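PDB 5K87: 2-methyl-aconitate isomerase from Shewanella oneidensis, which isomerises 2-methyl-trans-aconitate to 2-methyl-cis-aconitate by base-catalysed proton abstraction and rotation about the C2-C3 bond, in the 2-methylcitrate route of propionate breakdown. Local coordinates for residues Glu163-Leu169 / Ser383-Val388. The protein carries 1 engineered substitution. Numbering follows the deposited sequence.
Sequences ETGDFEL and SRSARV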
loop_
_atom_site.group_PDB
_atom_site.type_symbol
_atom_site.label_atom_id
_atom_site.label_comp_id
_atom_site.label_asym_id
_atom_site.label_seq_id
_atom_site.Cartn_x
_atom_site.Cartn_y
_atom_site.Cartn_z
ATOM N N GLU A 163 -2.050 23.954 -2.219
ATOM C CA GLU A 163 -1.924 22.618 -1.639
ATOM C C GLU A 163 -0.949 22.593 -0.478
ATOM O O GLU A 163 -1.183 21.944 0.539
ATOM C CB GLU A 163 -1.407 21.637 -2.693
ATOM C CG GLU A 163 -2.250 21.491 -3.924
ATOM C CD GLU A 163 -1.743 20.341 -4.770
ATOM O OE1 GLU A 163 -0.702 20.491 -5.465
ATOM O OE2 GLU A 163 -2.357 19.244 -4.700
ATOM N N THR A 164 0.170 23.292 -0.648
ATOM C CA THR A 164 1.278 23.221 0.290
ATOM C C THR A 164 1.082 24.198 1.444
ATOM O O THR A 164 0.345 25.175 1.319
ATOM C CB THR A 164 2.603 23.539 -0.421
ATOM O OG1 THR A 164 2.493 24.821 -1.053
ATOM C CG2 THR A 164 2.913 22.485 -1.493
ATOM N N GLY A 165 1.739 23.929 2.565
ATOM C CA GLY A 165 1.546 24.747 3.748
ATOM C C GLY A 165 2.223 24.133 4.956
ATOM O O GLY A 165 2.989 23.183 4.826
ATOM N N ASP A 166 1.932 24.669 6.137
ATOM C CA ASP A 166 2.608 24.225 7.347
ATOM C C ASP A 166 1.683 23.554 8.359
ATOM O O ASP A 166 2.062 23.358 9.516
ATOM C CB ASP A 166 3.382 25.380 8.007
ATOM C CG ASP A 166 2.495 26.554 8.389
ATOM O OD1 ASP A 166 1.254 26.442 8.354
ATOM O OD2 ASP A 166 3.058 27.614 8.750
ATOM N N PHE A 167 0.480 23.187 7.922
ATOM C CA PHE A 167 -0.486 22.558 8.813
ATOM C C PHE A 167 -0.232 21.062 8.932
ATOM O O PHE A 167 -0.134 20.359 7.926
ATOM C CB PHE A 167 -1.913 22.800 8.335
ATOM C CG PHE A 167 -2.951 22.371 9.319
ATOM C CD1 PHE A 167 -3.157 23.102 10.479
ATOM C CD2 PHE A 167 -3.720 21.243 9.101
ATOM C CE1 PHE A 167 -4.114 22.715 11.402
ATOM C CE2 PHE A 167 -4.686 20.864 10.023
ATOM C CZ PHE A 167 -4.872 21.595 11.171
ATOM N N GLU A 168 -0.132 20.584 10.166
ATOM C CA GLU A 168 0.166 19.179 10.408
ATOM C C GLU A 168 -1.049 18.440 10.967
ATOM O O GLU A 168 -1.805 18.986 11.777
ATOM C CB GLU A 168 1.369 19.034 11.346
ATOM C CG GLU A 168 2.570 19.870 10.925
ATOM C CD GLU A 168 3.896 19.174 11.160
ATOM O OE1 GLU A 168 4.941 19.759 10.799
ATOM O OE2 GLU A 168 3.898 18.047 11.697
ATOM N N LEU A 169 -1.238 17.205 10.504
ATOM C CA LEU A 169 -2.270 16.307 11.012
ATOM C C LEU A 169 -1.549 15.078 11.525
ATOM O O LEU A 169 -0.665 14.567 10.834
ATOM C CB LEU A 169 -3.193 15.813 9.886
ATOM C CG LEU A 169 -3.789 16.606 8.727
ATOM C CD1 LEU A 169 -4.696 15.711 7.897
ATOM C CD2 LEU A 169 -4.577 17.752 9.238
ATOM N N SER A 383 -10.386 20.026 10.896
ATOM C CA SER A 383 -9.447 20.423 9.860
ATOM C C SER A 383 -8.713 19.215 9.319
ATOM O O SER A 383 -8.324 18.316 10.070
ATOM C CB SER A 383 -8.453 21.433 10.405
ATOM O OG SER A 383 -9.115 22.657 10.673
ATOM N N ARG A 384 -8.532 19.206 8.004
ATOM C CA ARG A 384 -7.749 18.183 7.332
ATOM C C ARG A 384 -6.787 18.906 6.382
ATOM O O ARG A 384 -6.491 20.089 6.583
ATOM C CB ARG A 384 -8.689 17.197 6.617
ATOM C CG ARG A 384 -9.697 16.478 7.538
ATOM C CD ARG A 384 -9.137 15.214 8.205
ATOM N NE ARG A 384 -8.298 15.483 9.368
ATOM C CZ ARG A 384 -7.677 14.535 10.061
ATOM N NH1 ARG A 384 -6.955 14.846 11.124
ATOM N NH2 ARG A 384 -7.763 13.267 9.677
ATOM N N SER A 385 -6.266 18.193 5.389
ATOM C CA SER A 385 -5.419 18.763 4.343
ATOM C C SER A 385 -5.497 17.781 3.191
ATOM O O SER A 385 -6.015 16.666 3.360
ATOM C CB SER A 385 -3.976 18.926 4.816
ATOM O OG SER A 385 -3.338 17.669 5.022
ATOM N N ALA A 386 -4.996 18.181 2.023
ATOM C CA ALA A 386 -5.023 17.313 0.853
ATOM C C ALA A 386 -3.941 17.690 -0.120
ATOM O O ALA A 386 -3.494 18.835 -0.156
ATOM C CB ALA A 386 -6.365 17.415 0.161
ATOM N N ARG A 387 -3.534 16.736 -0.945
ATOM C CA ARG A 387 -2.626 17.044 -2.037
ATOM C C ARG A 387 -2.710 16.000 -3.130
ATOM O O ARG A 387 -2.978 14.817 -2.874
ATOM C CB ARG A 387 -1.183 17.215 -1.549
ATOM C CG ARG A 387 -0.645 16.042 -0.776
ATOM C CD ARG A 387 0.807 16.236 -0.313
ATOM N NE ARG A 387 1.731 16.120 -1.431
ATOM C CZ ARG A 387 2.509 15.072 -1.714
ATOM N NH1 ARG A 387 3.251 15.143 -2.792
ATOM N NH2 ARG A 387 2.572 13.990 -0.950
ATOM N N VAL A 388 -2.463 16.443 -4.349
ATOM C CA VAL A 388 -2.303 15.550 -5.464
ATOM C C VAL A 388 -0.973 14.812 -5.367
ATOM O O VAL A 388 0.092 15.428 -5.167
ATOM C CB VAL A 388 -2.357 16.336 -6.770
ATOM C CG1 VAL A 388 -2.007 15.438 -7.957
ATOM C CG2 VAL A 388 -3.726 16.963 -6.940
HETATM O O HOH W 1 -1.291 18.004 6.829
#
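Glu163 and Leu169 hold the irregular segment 163-169, part of the loop before strand 179-184, against Ser383-Val388, part of a long, interrupted strand in this member of the diaminopimelate epimerase clan, and the contact shows how a carboxylate from a loop can take a backbone N-H of a strand. The polar link is Val388 N to Glu163 OE2, 2.8 Å and almost straight at 176°; the glutamate, extended beyond CG, reaches away from the rest of the segment and across to the strand, where OE2 is met nearly along its C-O axis. Its other oxygen, OE1, forms a salt bridge with Arg395 of the second subunit, tying this end of the segment to the dimer interface. A water links loop to strand where the strand is interrupted, donating to Phe167 O and hydrogen-bonded to Ser385 OG, which also meets Arg20. Apolar contacts close the far end: Phe167 CZ lies 3.7 Å from Ser383 CB, and Leu169 CD2 rests against Arg384 CA at 3.7 Å. Arg384, bent at chi2 and chi3, folds back to give NE to Ser383 O at 2.9 Å and NH2 to substrate-binding Asn111. With an alanine here both bonds go, and Asn111 would probably be less firmly placed and Leu169 left without the guanidinium face under its CD1, which sits 3.8 Å above the centre of that plane.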